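Local coordinates for tannase (Lactobacillus plantarum, PDB 4J0K), which hydrolyses the galloyl ester bonds of tannins, acting as a tannin acyl hydrolase of the alpha/beta-hydrolase superfamily, at residues A[69-74]-A[107-112]; A[74-79]-A[112-117]; A[215-220]-A[341-346]; A[273-278]-A[431-436]. All coordinates share one frame; numbering follows the deposited sequence. Where two conformers were deposited one is given.

Contact 1. Residues A[69-74]-A[107-112]; sequences PILMPN and YVVVAA
Ile70 and Leu71 pair with Val108 and Val109 as two neighbouring parallel strands in the central sheet of an alpha/beta-hydrolase fold; helix 96-104 supplies the crossover of this beta-alpha-beta unit. Three backbone hydrogen bonds join the strands: Val108 N to Pro69 O, Leu71 N to Val108 O at 2.7 Å, and Val110 N to Leu71 O, the straightest at 164°. CA-H...O contacts lie between them, among them Ile70 CA to Val108 O at 3.2 Å.

Apolar packing occupies both faces of the sheet. On the face of Ile70 and Val108, turned to helix 132-146, Ile70 CG2 stands 3.7 Å from Val110 CG2; Met72 runs alongside Val110, and the bend at chi3 (77°) brings its CE to Val110 CG1. On the face of Leu71 and Val109, under helix 96-104, the Pro73 ring crosses Val109 almost at a right angle, CD against CG1. Beside the first of the backbone bonds, Pro69 CG rests 3.6 Å from Tyr107 CD1, while Tyr107 OH bonds to Asp466 of helix 458-469.

Toward the far end, a water takes over where direct pairing stops: it donates to Val110 O and Pro73 O and accepts from Ala112 N at 2.9 Å.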
loop_
_atom_site.group_PDB
_atom_site.type_symbol
_atom_site.label_atom_id
_atom_site.label_comp_id
_atom_site.label_asym_id
_atom_site.label_seq_id
_atom_site.Cartn_x
_atom_site.Cartn_y
_atom_site.Cartn_z
ATOM N N PRO A 69 -0.476 -17.338 -11.510
ATOM C CA PRO A 69 -0.702 -15.953 -11.075
ATOM C C PRO A 69 0.488 -15.073 -11.438
ATOM O O PRO A 69 1.612 -15.572 -11.512
ATOM C CB PRO A 69 -0.800 -16.073 -9.547
ATOM C CG PRO A 69 -1.161 -17.515 -9.292
ATOM C CD PRO A 69 -0.474 -18.288 -10.380
ATOM N N ILE A 70 0.246 -13.785 -11.659
ATOM C CA ILE A 70 1.338 -12.851 -11.886
ATOM C C ILE A 70 1.429 -11.901 -10.705
ATOM O O ILE A 70 0.616 -10.982 -10.555
ATOM C CB ILE A 70 1.177 -12.053 -13.199
ATOM C CG1 ILE A 70 0.987 -13.009 -14.378
ATOM C CG2 ILE A 70 2.378 -11.148 -13.425
ATOM C CD1 ILE A 70 0.923 -12.309 -15.742
ATOM N N LEU A 71 2.419 -12.137 -9.853
ATOM C CA LEU A 71 2.629 -11.283 -8.696
ATOM C C LEU A 71 3.366 -10.036 -9.157
ATOM O O LEU A 71 4.448 -10.138 -9.728
ATOM C CB LEU A 71 3.465 -12.009 -7.643
ATOM C CG LEU A 71 3.600 -11.351 -6.261
ATOM C CD1 LEU A 71 2.264 -11.364 -5.523
ATOM C CD2 LEU A 71 4.676 -12.059 -5.436
ATOM N N MET A 72 2.785 -8.866 -8.917
ATOM C CA MET A 72 3.426 -7.620 -9.286
ATOM C C MET A 72 3.749 -6.784 -8.050
ATOM O O MET A 72 3.029 -5.851 -7.703
ATOM C CB MET A 72 2.551 -6.851 -10.278
ATOM C CG MET A 72 2.483 -7.530 -11.650
ATOM S SD MET A 72 1.622 -6.622 -12.956
ATOM C CE MET A 72 2.847 -5.389 -13.424
ATOM N N PRO A 73 4.846 -7.133 -7.370
ATOM C CA PRO A 73 5.273 -6.413 -6.165
ATOM C C PRO A 73 5.946 -5.108 -6.547
ATOM O O PRO A 73 6.385 -4.944 -7.698
ATOM C CB PRO A 73 6.306 -7.352 -5.557
ATOM C CG PRO A 73 6.934 -8.013 -6.767
ATOM C CD PRO A 73 5.823 -8.151 -7.793
ATOM N N ASN A 74 6.018 -4.177 -5.604
ATOM C CA ASN A 74 6.808 -2.975 -5.831
ATOM C C ASN A 74 7.715 -2.707 -4.637
ATOM O O ASN A 74 7.473 -3.226 -3.534
ATOM C CB ASN A 74 5.913 -1.774 -6.127
ATOM C CG ASN A 74 5.116 -1.336 -4.923
ATOM O OD1 ASN A 74 5.658 -0.721 -3.998
ATOM N ND2 ASN A 74 3.817 -1.632 -4.931
ATOM N N TYR A 107 4.500 -18.697 -8.818
ATOM C CA TYR A 107 4.018 -17.442 -9.379
ATOM C C TYR A 107 5.000 -16.884 -10.397
ATOM O O TYR A 107 6.214 -16.981 -10.211
ATOM C CB TYR A 107 3.828 -16.393 -8.269
ATOM C CG TYR A 107 2.919 -16.827 -7.143
ATOM C CD1 TYR A 107 1.900 -17.746 -7.365
ATOM C CD2 TYR A 107 3.075 -16.317 -5.860
ATOM C CE1 TYR A 107 1.061 -18.147 -6.346
ATOM C CE2 TYR A 107 2.227 -16.709 -4.821
ATOM C CZ TYR A 107 1.225 -17.628 -5.079
ATOM O OH TYR A 107 0.381 -18.038 -4.073
ATOM N N VAL A 108 4.478 -16.296 -11.471
ATOM C CA VAL A 108 5.284 -15.396 -12.292
ATOM C C VAL A 108 5.365 -14.062 -11.568
ATOM O O VAL A 108 4.368 -13.563 -11.070
ATOM C CB VAL A 108 4.681 -15.159 -13.686
ATOM C CG1 VAL A 108 5.456 -14.060 -14.424
ATOM C CG2 VAL A 108 4.691 -16.440 -14.487
ATOM N N VAL A 109 6.561 -13.491 -11.496
ATOM C CA VAL A 109 6.747 -12.196 -10.856
ATOM C C VAL A 109 7.170 -11.161 -11.886
ATOM O O VAL A 109 8.044 -11.415 -12.723
ATOM C CB VAL A 109 7.821 -12.269 -9.770
ATOM C CG1 VAL A 109 8.006 -10.895 -9.113
ATOM C CG2 VAL A 109 7.438 -13.315 -8.727
ATOM N N VAL A 110 6.522 -10.005 -11.844
ATOM C CA VAL A 110 6.894 -8.891 -12.699
ATOM C C VAL A 110 7.170 -7.713 -11.784
ATOM O O VAL A 110 6.258 -7.124 -11.221
ATOM C CB VAL A 110 5.785 -8.565 -13.697
ATOM C CG1 VAL A 110 6.099 -7.273 -14.457
ATOM C CG2 VAL A 110 5.604 -9.737 -14.671
ATOM N N ALA A 111 8.447 -7.407 -11.609
ATOM C CA ALA A 111 8.867 -6.372 -10.677
ATOM C C ALA A 111 9.174 -5.096 -11.440
ATOM O O ALA A 111 10.245 -4.971 -12.040
ATOM C CB ALA A 111 10.105 -6.832 -9.892
ATOM N N ALA A 112 8.242 -4.147 -11.411
ATOM C CA ALA A 112 8.408 -2.918 -12.177
ATOM C C ALA A 112 9.047 -1.808 -11.350
ATOM O O ALA A 112 8.748 -1.652 -10.174
ATOM C CB ALA A 112 7.077 -2.468 -12.744
HETATM O O HOH W 1 5.596 -4.843 -10.377
#

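Contact 2. Residues A[74-79]-A[112-117]. With EGR (ethyl 3,4,5-trihydroxybenzoate), chain C.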
loop_
_atom_site.group_PDB
_atom_site.type_symbol
_atom_site.label_atom_id
_atom_site.label_comp_id
_atom_site.label_asym_id
_atom_site.label_seq_id
_atom_site.Cartn_x
_atom_site.Cartn_y
_atom_site.Cartn_z
ATOM N N ASN A 74 6.018 -4.177 -5.604
ATOM C CA ASN A 74 6.808 -2.975 -5.831
ATOM C C ASN A 74 7.715 -2.707 -4.637
ATOM O O ASN A 74 7.473 -3.226 -3.534
ATOM C CB ASN A 74 5.913 -1.774 -6.127
ATOM C CG ASN A 74 5.116 -1.336 -4.923
ATOM O OD1 ASN A 74 5.658 -0.721 -3.998
ATOM N ND2 ASN A 74 3.817 -1.632 -4.931
ATOM N N THR A 75 8.765 -1.921 -4.855
ATOM C CA THR A 75 9.708 -1.599 -3.782
ATOM C C THR A 75 9.516 -0.175 -3.265
ATOM O O THR A 75 10.442 0.418 -2.698
ATOM C CB THR A 75 11.165 -1.757 -4.233
ATOM O OG1 THR A 75 11.412 -0.926 -5.383
ATOM C CG2 THR A 75 11.474 -3.215 -4.586
ATOM N N VAL A 76 8.317 0.370 -3.451
ATOM C CA VAL A 76 8.036 1.740 -3.015
ATOM C C VAL A 76 7.891 1.893 -1.487
ATOM O O VAL A 76 7.105 1.176 -0.837
ATOM C CB VAL A 76 6.768 2.299 -3.704
ATOM C CG1 VAL A 76 6.415 3.691 -3.166
ATOM C CG2 VAL A 76 6.974 2.367 -5.222
ATOM N N GLY A 77 8.652 2.831 -0.921
ATOM C CA GLY A 77 8.543 3.165 0.490
ATOM C C GLY A 77 8.681 4.672 0.653
ATOM O O GLY A 77 9.498 5.295 -0.046
ATOM N N GLY A 78 7.881 5.264 1.545
ATOM C CA GLY A 78 7.918 6.702 1.773
ATOM C C GLY A 78 7.668 7.514 0.508
ATOM O O GLY A 78 8.078 8.687 0.406
ATOM N N TYR A 79 6.985 6.895 -0.456
ATOM C CA TYR A 79 6.653 7.561 -1.721
ATOM C C TYR A 79 7.910 7.984 -2.506
ATOM O O TYR A 79 7.886 8.881 -3.369
ATOM C CB TYR A 79 5.667 8.709 -1.487
ATOM C CG TYR A 79 4.238 8.218 -1.297
ATOM C CD1 TYR A 79 3.478 7.787 -2.384
ATOM C CD2 TYR A 79 3.653 8.174 -0.027
ATOM C CE1 TYR A 79 2.172 7.339 -2.219
ATOM C CE2 TYR A 79 2.353 7.714 0.151
ATOM C CZ TYR A 79 1.617 7.299 -0.950
ATOM O OH TYR A 79 0.318 6.853 -0.784
ATOM N N ALA A 112 8.242 -4.147 -11.411
ATOM C CA ALA A 112 8.408 -2.918 -12.177
ATOM C C ALA A 112 9.047 -1.808 -11.350
ATOM O O ALA A 112 8.748 -1.652 -10.174
ATOM C CB ALA A 112 7.077 -2.468 -12.744
ATOM N N GLY A 113 9.922 -1.035 -11.982
ATOM C CA GLY A 113 10.529 0.115 -11.344
ATOM C C GLY A 113 9.608 1.315 -11.466
ATOM O O GLY A 113 9.002 1.543 -12.525
ATOM N N ILE A 114 9.513 2.088 -10.389
ATOM C CA ILE A 114 8.512 3.142 -10.290
ATOM C C ILE A 114 9.128 4.443 -9.796
ATOM O O ILE A 114 9.837 4.460 -8.776
ATOM C CB ILE A 114 7.376 2.717 -9.339
ATOM C CG1 ILE A 114 6.466 1.711 -10.050
ATOM C CG2 ILE A 114 6.552 3.920 -8.891
ATOM C CD1 ILE A 114 6.303 0.431 -9.295
ATOM N N ARG A 115 8.854 5.533 -10.506
ATOM C CA ARG A 115 9.373 6.829 -10.095
ATOM C C ARG A 115 8.818 7.223 -8.723
ATOM O O ARG A 115 7.723 6.800 -8.329
ATOM C CB ARG A 115 8.983 7.903 -11.107
ATOM C CG ARG A 115 9.488 7.673 -12.509
ATOM C CD ARG A 115 8.797 8.648 -13.450
ATOM N NE ARG A 115 7.468 8.168 -13.828
ATOM C CZ ARG A 115 6.541 8.917 -14.416
ATOM N NH1 ARG A 115 6.784 10.196 -14.676
ATOM N NH2 ARG A 115 5.362 8.388 -14.735
ATOM N N GLY A 116 9.583 8.034 -7.998
ATOM C CA GLY A 116 9.159 8.541 -6.708
ATOM C C GLY A 116 9.445 10.023 -6.633
ATOM O O GLY A 116 9.884 10.634 -7.620
ATOM N N ARG A 117 9.224 10.606 -5.461
ATOM C CA ARG A 117 9.276 12.063 -5.330
ATOM C C ARG A 117 10.658 12.658 -5.589
ATOM O O ARG A 117 10.768 13.825 -5.956
ATOM C CB ARG A 117 8.718 12.512 -3.964
ATOM C CG ARG A 117 9.190 11.668 -2.768
ATOM C CD ARG A 117 8.358 11.969 -1.518
ATOM N NE ARG A 117 8.797 11.201 -0.355
ATOM C CZ ARG A 117 9.808 11.558 0.438
ATOM N NH1 ARG A 117 10.483 12.671 0.191
ATOM N NH2 ARG A 117 10.151 10.807 1.475
HETATM C C01 EGR C . 8.873 4.200 6.352
HETATM C C02 EGR C . 8.290 3.056 5.584
HETATM O O03 EGR C . 6.983 3.174 5.149
HETATM C C04 EGR C . 6.670 4.144 4.222
HETATM O O05 EGR C . 6.559 3.851 3.033
HETATM C C06 EGR C . 5.905 5.328 4.701
HETATM C C07 EGR C . 5.332 6.167 3.762
HETATM C C08 EGR C . 4.616 7.280 4.173
HETATM O O09 EGR C . 4.049 8.115 3.230
HETATM C C10 EGR C . 4.474 7.538 5.538
HETATM O O11 EGR C . 3.763 8.640 5.965
HETATM C C12 EGR C . 5.049 6.689 6.477
HETATM O O13 EGR C . 4.894 6.961 7.824
HETATM C C14 EGR C . 5.769 5.577 6.059
HETATM O O HOH W 2 8.820 -0.851 -7.295
#
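Tyr79 O accepts a hydrogen bond from Arg117 N at 3.0 Å, joining two irregular loops whose CA atoms otherwise lie well apart, 7.4 Å at Val76 and Ile114. Both loops follow parallel strands of the alpha/beta-hydrolase sheet, and the loop 74-79 carries the Gly77-Gly78-Tyr79 part of the ethyl gallate pocket. Gly78 N-H is directed at the ligand's ester carbonyl oxygen O05, consistent with a place in the oxyanion hole, though the modelled separation is implausibly short and the reading therefore doubtful.

The carbonyl of Gly78 is held by Arg117: NE lies 2.7 Å from Gly78 O at 158°, the acceptor being only 8° out of the guanidinium plane, and NH2 adds a weak bond. The Arg117 chain runs extended from CG to NE (chi3 -179°), passing Tyr79 O to reach this carbonyl. NH1 bonds to Asn360. Arg117 thus probably helps to position the Gly78-Tyr79 peptide, next to the one facing the ligand. The Tyr79 ring turns its edge to the gallate hydroxyl O09, with its own OH bonded to Ile207 O.

Nearer the strand ends, the Val76 and Ile114 side chains cross at about a right angle, Val76 CG2 to Ile114 CG2 4.0 Å, and Asn74 CB meets Ile114 CD1. Water bridges Ala112 O and Thr75 N. An Asx turn starts the loop, Val76 N lying 2.9 Å from Asn74 OD1, on a lone pair.

Contact 3. Residues A[215-220]-A[341-346]. With EGR (ethyl 3,4,5-trihydroxybenzoate), chain C.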
loop_
_atom_site.group_PDB
_atom_site.type_symbol
_atom_site.label_atom_id
_atom_site.label_comp_id
_atom_site.label_asym_id
_atom_site.label_seq_id
_atom_site.Cartn_x
_atom_site.Cartn_y
_atom_site.Cartn_z
ATOM N N MET A 215 -6.632 13.713 10.470
ATOM C CA MET A 215 -7.789 13.628 11.345
ATOM C C MET A 215 -7.837 12.285 12.041
ATOM O O MET A 215 -8.042 12.202 13.259
ATOM C CB MET A 215 -9.070 13.802 10.525
ATOM C CG MET A 215 -9.356 15.246 10.127
ATOM S SD MET A 215 -10.573 15.370 8.792
ATOM C CE MET A 215 -11.627 14.009 9.193
ATOM N N ALA A 216 -7.669 11.219 11.267
ATOM C CA ALA A 216 -7.695 9.892 11.855
ATOM C C ALA A 216 -6.565 9.750 12.869
ATOM O O ALA A 216 -6.740 9.114 13.921
ATOM C CB ALA A 216 -7.602 8.826 10.785
ATOM N N TYR A 217 -5.412 10.344 12.571
ATOM C CA TYR A 217 -4.254 10.197 13.465
ATOM C C TYR A 217 -4.507 10.815 14.829
ATOM O O TYR A 217 -4.208 10.204 15.867
ATOM C CB TYR A 217 -2.996 10.803 12.855
ATOM C CG TYR A 217 -1.720 10.163 13.374
ATOM C CD1 TYR A 217 -0.903 10.818 14.294
ATOM C CD2 TYR A 217 -1.340 8.899 12.941
ATOM C CE1 TYR A 217 0.281 10.216 14.769
ATOM C CE2 TYR A 217 -0.170 8.288 13.412
ATOM C CZ TYR A 217 0.634 8.951 14.318
ATOM O OH TYR A 217 1.790 8.342 14.777
ATOM N N GLU A 218 -5.046 12.030 14.839
ATOM C CA GLU A 218 -5.315 12.701 16.113
ATOM C C GLU A 218 -6.504 12.097 16.867
ATOM O O GLU A 218 -6.525 12.075 18.104
ATOM C CB GLU A 218 -5.494 14.197 15.888
ATOM C CG GLU A 218 -4.228 14.853 15.379
ATOM C CD GLU A 218 -2.985 14.316 16.066
ATOM O OE1 GLU A 218 -2.881 14.454 17.298
ATOM O OE2 GLU A 218 -2.111 13.747 15.374
ATOM N N TRP A 219 -7.501 11.611 16.130
ATOM C CA TRP A 219 -8.576 10.857 16.767
ATOM C C TRP A 219 -7.994 9.726 17.614
ATOM O O TRP A 219 -8.535 9.369 18.660
ATOM C CB TRP A 219 -9.518 10.272 15.707
ATOM C CG TRP A 219 -10.535 9.369 16.330
ATOM C CD1 TRP A 219 -11.621 9.745 17.070
ATOM C CD2 TRP A 219 -10.551 7.942 16.295
ATOM N NE1 TRP A 219 -12.317 8.637 17.489
ATOM C CE2 TRP A 219 -11.680 7.515 17.023
ATOM C CE3 TRP A 219 -9.722 6.981 15.711
ATOM C CZ2 TRP A 219 -12.004 6.166 17.187
ATOM C CZ3 TRP A 219 -10.041 5.644 15.869
ATOM C CH2 TRP A 219 -11.174 5.248 16.604
ATOM N N GLN A 220 -6.873 9.178 17.157
ATOM C CA GLN A 220 -6.243 8.061 17.843
ATOM C C GLN A 220 -5.235 8.506 18.901
ATOM O O GLN A 220 -5.220 7.954 20.004
ATOM C CB GLN A 220 -5.565 7.133 16.814
ATOM C CG GLN A 220 -4.778 5.973 17.424
ATOM C CD GLN A 220 -4.341 4.947 16.395
ATOM O OE1 GLN A 220 -5.105 4.576 15.487
ATOM N NE2 GLN A 220 -3.105 4.482 16.524
ATOM N N THR A 341 2.621 4.125 22.008
ATOM C CA THR A 341 3.341 5.383 21.780
ATOM C C THR A 341 2.971 6.044 20.460
ATOM O O THR A 341 2.674 5.377 19.468
ATOM C CB THR A 341 4.885 5.247 21.898
ATOM O OG1 THR A 341 5.420 4.639 20.714
ATOM C CG2 THR A 341 5.257 4.420 23.141
ATOM N N ARG A 342 2.964 7.376 20.480
ATOM C CA ARG A 342 2.694 8.194 19.303
ATOM C C ARG A 342 3.985 8.360 18.504
ATOM O O ARG A 342 5.052 8.607 19.076
ATOM C CB ARG A 342 2.151 9.564 19.726
ATOM C CG ARG A 342 2.222 10.603 18.623
ATOM C CD ARG A 342 2.074 12.015 19.159
ATOM N NE ARG A 342 0.682 12.360 19.428
ATOM C CZ ARG A 342 -0.134 12.934 18.547
ATOM N NH1 ARG A 342 0.297 13.243 17.321
ATOM N NH2 ARG A 342 -1.386 13.206 18.899
ATOM N N MET A 343 3.896 8.234 17.183
ATOM C CA MET A 343 5.082 8.318 16.340
ATOM C C MET A 343 5.275 9.683 15.693
ATOM O O MET A 343 6.384 10.221 15.705
ATOM C CB MET A 343 5.062 7.229 15.268
ATOM C CG MET A 343 6.006 7.506 14.102
ATOM S SD MET A 343 6.098 6.116 12.969
ATOM C CE MET A 343 6.972 4.941 13.993
ATOM N N LYS A 344 4.202 10.244 15.135
ATOM C CA LYS A 344 4.285 11.525 14.423
ATOM C C LYS A 344 3.710 12.708 15.199
ATOM O O LYS A 344 2.793 12.540 16.000
ATOM C CB LYS A 344 3.585 11.414 13.058
ATOM C CG LYS A 344 4.266 10.439 12.102
ATOM C CD LYS A 344 3.455 10.230 10.834
ATOM C CE LYS A 344 4.074 9.118 9.991
ATOM N NZ LYS A 344 3.318 8.925 8.729
ATOM N N ALA A 345 4.247 13.902 14.942
ATOM C CA ALA A 345 3.737 15.138 15.538
ATOM C C ALA A 345 2.442 15.613 14.844
ATOM O O ALA A 345 1.752 14.815 14.196
ATOM C CB ALA A 345 4.811 16.235 15.521
ATOM N N VAL A 346 2.115 16.900 14.971
ATOM C CA VAL A 346 0.841 17.413 14.461
ATOM C C VAL A 346 1.006 18.646 13.582
ATOM O O VAL A 346 1.591 19.640 14.010
ATOM C CB VAL A 346 -0.107 17.799 15.612
ATOM C CG1 VAL A 346 -1.417 18.380 15.064
ATOM C CG2 VAL A 346 -0.380 16.602 16.515
HETATM C C01 EGR C . 8.873 4.200 6.352
HETATM C C02 EGR C . 8.290 3.056 5.584
HETATM O O03 EGR C . 6.983 3.174 5.149
HETATM C C04 EGR C . 6.670 4.144 4.222
HETATM O O05 EGR C . 6.559 3.851 3.033
HETATM C C06 EGR C . 5.905 5.328 4.701
HETATM C C07 EGR C . 5.332 6.167 3.762
HETATM C C08 EGR C . 4.616 7.280 4.173
HETATM O O09 EGR C . 4.049 8.115 3.230
HETATM C C10 EGR C . 4.474 7.538 5.538
HETATM O O11 EGR C . 3.763 8.640 5.965
HETATM C C12 EGR C . 5.049 6.689 6.477
HETATM O O13 EGR C . 4.894 6.961 7.824
HETATM C C14 EGR C . 5.769 5.577 6.059
#
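Glu218 and Arg342 form the tight part of this contact, a buried salt bridge between helix 213-221 and the loop before helix 357-361. Arg342 grips end-on: NH2 meets Glu218 OE1 at 2.5 Å and 173°, NH1 meets OE2 at 3.1 Å, both on syn lone pairs, with the carboxylate and guanidinium planes 29° apart. NH1 also donates to Lys344 O at 2.9 Å, and NE bonds to Ile224 O. Val346 CG2 packs against the carboxylate at 3.4 Å from Glu218 OE1.

Tyr217, its CG anti to the backbone N (chi1 -154°), extends its ring to the loop, with Arg342 NH1 near the ring plane at its edge. Its OH accepts from Met343 N at 3.2 Å and Lys344 N at 3.1 Å, and also bonds to Arg421 O. Packing is looser at the partly exposed Met343 and Ala345; Met343 touches Tyr217 through CB, but its end, deposited in two conformers, leads away.

Lys344 starts out toward the helix, CB beside Tyr217 CE1, but its extended chain then leads away and carries NZ to the gallate hydroxyls O11 and O13, the latter at 2.7 Å. The buried charge pair and the tyrosine hydroxyl accepting two backbone N-H groups probably hold the backbone from which this ligand-binding lysine projects.

Contact 4. Residues A[273-278]-A[431-436]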
loop_
_atom_site.group_PDB
_atom_site.type_symbol
_atom_site.label_atom_id
_atom_site.label_comp_id
_atom_site.label_asym_id
_atom_site.label_seq_id
_atom_site.Cartn_x
_atom_site.Cartn_y
_atom_site.Cartn_z
ATOM N N LEU A 273 -19.257 9.028 5.752
ATOM C CA LEU A 273 -18.895 7.871 4.934
ATOM C C LEU A 273 -20.047 6.870 4.831
ATOM O O LEU A 273 -20.161 6.141 3.836
ATOM C CB LEU A 273 -17.646 7.171 5.480
ATOM C CG LEU A 273 -16.320 7.936 5.391
ATOM C CD1 LEU A 273 -15.210 7.153 6.077
ATOM C CD2 LEU A 273 -15.928 8.277 3.942
ATOM N N LYS A 274 -20.893 6.832 5.860
ATOM C CA LYS A 274 -22.012 5.883 5.913
ATOM C C LYS A 274 -21.547 4.417 5.900
ATOM O O LYS A 274 -22.124 3.570 5.214
ATOM C CB LYS A 274 -23.028 6.145 4.787
ATOM C CG LYS A 274 -23.650 7.543 4.813
ATOM C CD LYS A 274 -24.290 7.869 6.155
ATOM C CE LYS A 274 -25.447 6.917 6.492
ATOM N NZ LYS A 274 -26.128 7.245 7.792
ATOM N N LEU A 275 -20.514 4.130 6.687
ATOM C CA LEU A 275 -20.028 2.775 6.869
ATOM C C LEU A 275 -20.996 1.965 7.733
ATOM O O LEU A 275 -21.583 2.486 8.673
ATOM C CB LEU A 275 -18.647 2.810 7.528
ATOM C CG LEU A 275 -17.632 3.755 6.882
ATOM C CD1 LEU A 275 -16.313 3.734 7.649
ATOM C CD2 LEU A 275 -17.404 3.374 5.424
ATOM N N THR A 276 -21.157 0.684 7.421
ATOM C CA THR A 276 -22.080 -0.158 8.162
ATOM C C THR A 276 -21.373 -1.423 8.602
ATOM O O THR A 276 -20.407 -1.855 7.965
ATOM C CB THR A 276 -23.292 -0.562 7.304
ATOM O OG1 THR A 276 -22.982 -1.743 6.559
ATOM C CG2 THR A 276 -23.664 0.545 6.337
ATOM N N ALA A 277 -21.849 -2.018 9.693
ATOM C CA ALA A 277 -21.319 -3.300 10.141
ATOM C C ALA A 277 -22.066 -4.451 9.467
ATOM O O ALA A 277 -22.957 -4.222 8.636
ATOM C CB ALA A 277 -21.387 -3.418 11.654
ATOM N N SER A 278 -21.713 -5.682 9.837
ATOM C CA SER A 278 -22.200 -6.872 9.140
ATOM C C SER A 278 -23.713 -7.053 9.187
ATOM O O SER A 278 -24.328 -7.360 8.165
ATOM C CB SER A 278 -21.487 -8.132 9.640
ATOM O OG SER A 278 -20.098 -8.064 9.369
ATOM N N LEU A 431 -10.912 1.438 4.830
ATOM C CA LEU A 431 -10.745 0.771 3.542
ATOM C C LEU A 431 -11.388 -0.618 3.553
ATOM O O LEU A 431 -12.118 -0.978 2.625
ATOM C CB LEU A 431 -9.262 0.687 3.160
ATOM C CG LEU A 431 -8.869 -0.111 1.915
ATOM C CD1 LEU A 431 -9.645 0.311 0.662
ATOM C CD2 LEU A 431 -7.370 0.001 1.673
ATOM N N ALA A 432 -11.136 -1.395 4.601
ATOM C CA ALA A 432 -11.671 -2.752 4.633
ATOM C C ALA A 432 -13.195 -2.738 4.672
ATOM O O ALA A 432 -13.839 -3.549 3.997
ATOM C CB ALA A 432 -11.100 -3.557 5.803
ATOM N N ILE A 433 -13.768 -1.824 5.456
ATOM C CA ILE A 433 -15.220 -1.763 5.588
ATOM C C ILE A 433 -15.913 -1.344 4.289
ATOM O O ILE A 433 -16.837 -2.027 3.832
ATOM C CB ILE A 433 -15.656 -0.876 6.763
ATOM C CG1 ILE A 433 -15.213 -1.525 8.081
ATOM C CG2 ILE A 433 -17.183 -0.683 6.769
ATOM C CD1 ILE A 433 -15.484 -0.694 9.299
ATOM N N MET A 434 -15.466 -0.240 3.690
ATOM C CA MET A 434 -15.980 0.163 2.388
ATOM C C MET A 434 -15.948 -0.988 1.377
ATOM O O MET A 434 -16.936 -1.243 0.679
ATOM C CB MET A 434 -15.187 1.349 1.838
ATOM C CG MET A 434 -15.253 2.587 2.708
ATOM S SD MET A 434 -14.838 4.079 1.779
ATOM C CE MET A 434 -15.500 3.619 0.192
ATOM N N LEU A 435 -14.809 -1.669 1.277
ATOM C CA LEU A 435 -14.713 -2.814 0.376
ATOM C C LEU A 435 -15.826 -3.807 0.680
ATOM O O LEU A 435 -16.537 -4.259 -0.217
ATOM C CB LEU A 435 -13.356 -3.496 0.506
ATOM C CG LEU A 435 -12.182 -2.737 -0.130
ATOM C CD1 LEU A 435 -10.853 -3.274 0.381
ATOM C CD2 LEU A 435 -12.257 -2.750 -1.664
ATOM N N GLU A 436 -15.991 -4.128 1.958
ATOM C CA GLU A 436 -17.010 -5.078 2.363
ATOM C C GLU A 436 -18.420 -4.545 2.092
ATOM O O GLU A 436 -19.269 -5.255 1.546
ATOM C CB GLU A 436 -16.853 -5.428 3.842
ATOM C CG GLU A 436 -17.636 -6.657 4.258
ATOM C CD GLU A 436 -18.664 -6.348 5.319
ATOM O OE1 GLU A 436 -18.341 -6.519 6.516
ATOM O OE2 GLU A 436 -19.790 -5.930 4.959
#
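Leu275 and Ile433 bury the most surface here, with Met434 next. The Leu275 side chain points at the helix and touches both residues: CB approaches Ile433 CG2 at 3.9 Å, and CD2 reaches Met434 CG at 3.6 Å. The first torsion of Leu275 (chi1 -50°) sets CG beside the backbone N, from where the side chain crosses Met434 at a slant. Ile433 CG2, anti to its own backbone N, serves two partners, since it also lies 3.6 Å from Thr276 O; that carbonyl is hydrogen-bonded to Asn437 ND2.

The segment 273-278 is the irregular chain that leaves helix 253-273, with Lys274 at positive phi, and it lies against helix 426-437, which packs on strands 411-415 and 441-445 at one end of the alpha/beta-hydrolase sheet. Ala432 and Leu435 face those strands, whereas Ile433 and Met434 meet the segment 273-278. Met434 is also packed by Leu398 and Leu401, and Ile433 by Leu283, whose backbone is hydrogen-bonded to that of Leu275.

No hydrogen bond links the two segments. At the exposed end the approach is loose: Ser278 OG stands 3.7 Å from Glu436 OE1, too far to bond, while Thr276 OG1 donates to Ala277 O within its own segment.

In the fold
Contacts 1 and 2 follow one another along the same two strand-to-loop segments: strands 70-73 and 108-112 run into the loops of contact 2, sharing Asn74 and Ala112, with centres 15 Å apart. Contacts 3 and 4 come later in sequence, and their segments alternate, 215-220, 273-278, 341-346, 431-436; helix 253-273 lies between the first two. Their centres are 22 Å apart. Contact 1 and contact 3 lie on opposite sides of the chain's centre, 34 Å between centres. Ethyl gallate touches contacts 2 and 3, whose nearest atoms are about 9 Å apart, through the loop 74-79 and Lys344, with 112-117 behind the first; contacts 1 and 4 are structural packing.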